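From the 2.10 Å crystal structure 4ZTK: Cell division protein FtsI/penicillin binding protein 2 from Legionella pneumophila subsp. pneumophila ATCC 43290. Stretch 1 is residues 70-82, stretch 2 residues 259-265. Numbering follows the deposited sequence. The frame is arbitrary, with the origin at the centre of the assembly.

Stretch 1 (70-82) SWKSRIFSPGSTI
Stretch 2, residues 259-265: YLALFAG

Residues 259-265 form an extended β-strand, with phi between -100° and -147° and psi between 121° and 148° from Y259 to A264, and G265 more fully extended at -173°/-170°. Residues 70-82 follow an irregular path alongside it. A turn at the start, with W71 at -68/-6, K72 at -65/-28 and S73 at -126/-13, is closed by S73 N to S70 O (3.2 Å) and weakly by R74 N to S70 O (3.0 Å), while S70 OG accepts from K72 N at 2.9 Å. The chain then extends through R74, I75, F76 and S77 (-59/134, -100/130, -145/174 and -96/141), bends at P78 (-80/-15), and passes through G79 at 56/-141, a positive phi that favours glycine. A 3-10 segment, residues 80-82, follows, with phi near -70° and psi from -7° to -25°; the backbone bonds T81 N to P78 O (3.3 Å) and I82 N to G79 O (3.1 Å) hold this turn.

The register ascends in both stretches along an oblique course: CA of F76 lies 9.1 Å from CA of L260, and CA of T81 lies 6.8 Å from CA of A264. No hydrogen bond crosses between them; side-chain packing makes the contact, which buries 318 Å² in total. W71, F76, T81, L260, L262 and A264 are all buried, and L260 and L262 have the largest areas covered by the other stretch. Strand alternation directs the CA-to-CB bonds of L260, L262 and A264 toward stretch 1, while that of F263 points away.

L260 (chi1 -64°, m; chi2 -178°, t) places CD2 at the edge of the W71 indole, 3.8 Å from W71 CH2, with W71 at chi1 -74° (m) and chi2 100°. L260 CD1 sits 3.9 Å from F76 CB. The extended R74 side chain, t at chi1 to chi3, brings NH2 to 4.4 Å from L260 CD2; R74 NH1 and NH2 are hydrogen-bonded elsewhere in the structure.

F76 adopts chi1 62° (p) and chi2 -78°, which carries its ring alongside L262. There the ring edge meets L262 CD2, with F76 CE2 3.8 Å away. Leucine methyls suit these aromatic edges because they need no polar partner. L262 (chi1 -57°, m; chi2 83°, p) also brings CD2 to 3.8 Å from P78 O. P78 O accepts from T81 OG1 at 2.7 Å and also from T81 N.

With T81 at chi1 63° (p), T81 CG2 lies 4.2 Å from L262 CB and 4.4 Å from A264 CB. The small alanine side chain accompanies the close backbone approach here, whereas the longer leucine L260 spans the wider gap near F76.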

# COMPACT_ATOMS: atom_id res chain seq x y z
N SER A 70 6.91 -17.43 -4.36
CA SER A 70 6.19 -17.00 -3.18
C SER A 70 6.22 -15.48 -3.04
O SER A 70 7.21 -14.83 -3.38
CB SER A 70 6.79 -17.64 -1.93
OG SER A 70 6.25 -17.04 -0.77
N TRP A 71 5.13 -14.92 -2.52
CA TRP A 71 5.08 -13.49 -2.21
C TRP A 71 6.00 -13.14 -1.04
O TRP A 71 6.15 -11.97 -0.71
CB TRP A 71 3.65 -13.06 -1.89
CG TRP A 71 2.78 -12.98 -3.09
CD1 TRP A 71 1.86 -13.90 -3.51
CD2 TRP A 71 2.73 -11.91 -4.04
NE1 TRP A 71 1.25 -13.47 -4.66
CE2 TRP A 71 1.77 -12.25 -5.01
CE3 TRP A 71 3.42 -10.69 -4.17
CZ2 TRP A 71 1.47 -11.43 -6.09
CZ3 TRP A 71 3.12 -9.87 -5.25
CH2 TRP A 71 2.15 -10.24 -6.19
N LYS A 72 6.60 -14.15 -0.42
CA LYS A 72 7.59 -13.90 0.63
C LYS A 72 8.81 -13.21 0.04
O LYS A 72 9.50 -12.46 0.73
CB LYS A 72 8.01 -15.21 1.31
CG LYS A 72 6.92 -15.89 2.13
CD LYS A 72 7.55 -16.78 3.21
CE LYS A 72 6.53 -17.66 3.91
NZ LYS A 72 6.21 -18.89 3.14
N SER A 73 9.08 -13.46 -1.24
CA SER A 73 10.26 -12.89 -1.89
C SER A 73 9.97 -12.10 -3.18
O SER A 73 10.83 -11.37 -3.67
CB SER A 73 11.28 -13.98 -2.17
OG SER A 73 10.72 -15.03 -2.95
N ARG A 74 8.76 -12.24 -3.71
CA ARG A 74 8.41 -11.66 -5.01
C ARG A 74 8.56 -10.13 -5.09
O ARG A 74 8.12 -9.41 -4.20
CB ARG A 74 6.99 -12.08 -5.42
CG ARG A 74 6.53 -11.57 -6.77
CD ARG A 74 5.31 -12.35 -7.23
NE ARG A 74 4.68 -11.77 -8.41
CZ ARG A 74 3.61 -12.28 -9.02
NH1 ARG A 74 3.06 -13.40 -8.56
NH2 ARG A 74 3.10 -11.69 -10.08
N ILE A 75 9.17 -9.66 -6.17
CA ILE A 75 9.41 -8.24 -6.37
C ILE A 75 8.37 -7.65 -7.31
O ILE A 75 8.13 -8.18 -8.39
CB ILE A 75 10.81 -7.97 -6.96
CG1 ILE A 75 11.90 -8.46 -6.00
CG2 ILE A 75 10.99 -6.48 -7.27
CD1 ILE A 75 13.31 -8.23 -6.51
N PHE A 76 7.75 -6.55 -6.90
CA PHE A 76 6.72 -5.93 -7.72
C PHE A 76 6.75 -4.41 -7.60
O PHE A 76 7.53 -3.86 -6.82
CB PHE A 76 5.33 -6.49 -7.36
CG PHE A 76 4.91 -6.21 -5.93
CD1 PHE A 76 5.41 -6.97 -4.88
CD2 PHE A 76 4.00 -5.21 -5.65
CE1 PHE A 76 5.02 -6.71 -3.58
CE2 PHE A 76 3.61 -4.95 -4.35
CZ PHE A 76 4.12 -5.71 -3.31
N SER A 77 5.93 -3.75 -8.40
CA SER A 77 5.80 -2.31 -8.34
C SER A 77 4.61 -1.96 -7.45
O SER A 77 3.59 -2.65 -7.49
CB SER A 77 5.63 -1.74 -9.75
OG SER A 77 5.10 -0.43 -9.69
N PRO A 78 4.74 -0.90 -6.64
CA PRO A 78 3.70 -0.54 -5.67
C PRO A 78 2.55 0.23 -6.32
O PRO A 78 1.48 0.35 -5.71
CB PRO A 78 4.44 0.37 -4.69
CG PRO A 78 5.47 1.04 -5.55
CD PRO A 78 5.92 -0.02 -6.53
N GLY A 79 2.76 0.73 -7.53
CA GLY A 79 1.76 1.53 -8.20
C GLY A 79 1.35 2.71 -7.35
O GLY A 79 2.19 3.31 -6.66
N SER A 80 0.06 3.03 -7.36
CA SER A 80 -0.44 4.22 -6.66
C SER A 80 -0.35 4.17 -5.12
O SER A 80 -0.62 5.18 -4.46
CB SER A 80 -1.86 4.56 -7.11
OG SER A 80 -1.90 4.86 -8.50
N THR A 81 0.02 3.03 -4.54
CA THR A 81 0.25 3.00 -3.09
C THR A 81 1.50 3.81 -2.71
O THR A 81 1.74 4.05 -1.53
CB THR A 81 0.34 1.55 -2.52
OG1 THR A 81 1.47 0.87 -3.08
CG2 THR A 81 -0.94 0.78 -2.81
N ILE A 82 2.28 4.24 -3.70
CA ILE A 82 3.41 5.15 -3.46
C ILE A 82 2.93 6.58 -3.21
O ILE A 82 3.63 7.36 -2.57
CB ILE A 82 4.41 5.16 -4.64
CG1 ILE A 82 5.75 5.79 -4.21
CG2 ILE A 82 3.87 5.96 -5.83
CD1 ILE A 82 6.42 5.06 -3.12
N TYR A 259 -2.88 -8.08 -14.04
CA TYR A 259 -3.26 -7.09 -13.04
C TYR A 259 -2.88 -7.47 -11.61
O TYR A 259 -3.15 -8.58 -11.15
CB TYR A 259 -4.77 -6.86 -13.09
CG TYR A 259 -5.22 -5.91 -14.17
CD1 TYR A 259 -5.07 -6.24 -15.51
CD2 TYR A 259 -5.81 -4.70 -13.86
CE1 TYR A 259 -5.49 -5.38 -16.51
CE2 TYR A 259 -6.23 -3.83 -14.85
CZ TYR A 259 -6.07 -4.18 -16.17
OH TYR A 259 -6.49 -3.31 -17.15
N LEU A 260 -2.26 -6.53 -10.91
CA LEU A 260 -2.15 -6.61 -9.46
C LEU A 260 -3.12 -5.61 -8.86
O LEU A 260 -3.12 -4.43 -9.23
CB LEU A 260 -0.72 -6.30 -8.99
CG LEU A 260 0.41 -7.24 -9.42
CD1 LEU A 260 1.73 -6.79 -8.81
CD2 LEU A 260 0.10 -8.68 -9.03
N ALA A 261 -3.96 -6.08 -7.95
CA ALA A 261 -4.88 -5.20 -7.23
C ALA A 261 -4.42 -5.07 -5.78
O ALA A 261 -4.32 -6.07 -5.06
CB ALA A 261 -6.29 -5.74 -7.31
N LEU A 262 -4.16 -3.84 -5.35
CA LEU A 262 -3.51 -3.61 -4.07
C LEU A 262 -4.34 -2.72 -3.16
O LEU A 262 -5.03 -1.82 -3.62
CB LEU A 262 -2.15 -2.94 -4.27
CG LEU A 262 -1.08 -3.60 -5.13
CD1 LEU A 262 -1.31 -3.29 -6.61
CD2 LEU A 262 0.31 -3.13 -4.69
N PHE A 263 -4.23 -2.96 -1.85
CA PHE A 263 -4.74 -2.02 -0.87
C PHE A 263 -3.87 -2.06 0.38
O PHE A 263 -3.66 -3.11 0.97
CB PHE A 263 -6.20 -2.27 -0.51
CG PHE A 263 -6.83 -1.15 0.28
CD1 PHE A 263 -7.22 0.02 -0.35
CD2 PHE A 263 -7.03 -1.27 1.64
CE1 PHE A 263 -7.80 1.06 0.38
CE2 PHE A 263 -7.62 -0.25 2.37
CZ PHE A 263 -8.00 0.92 1.74
N ALA A 264 -3.36 -0.90 0.76
CA ALA A 264 -2.47 -0.79 1.91
C ALA A 264 -3.07 0.22 2.87
O ALA A 264 -3.54 1.27 2.46
CB ALA A 264 -1.09 -0.33 1.46
N GLY A 265 -3.04 -0.10 4.16
CA GLY A 265 -3.60 0.81 5.14
C GLY A 265 -3.36 0.40 6.58
O GLY A 265 -2.58 -0.50 6.86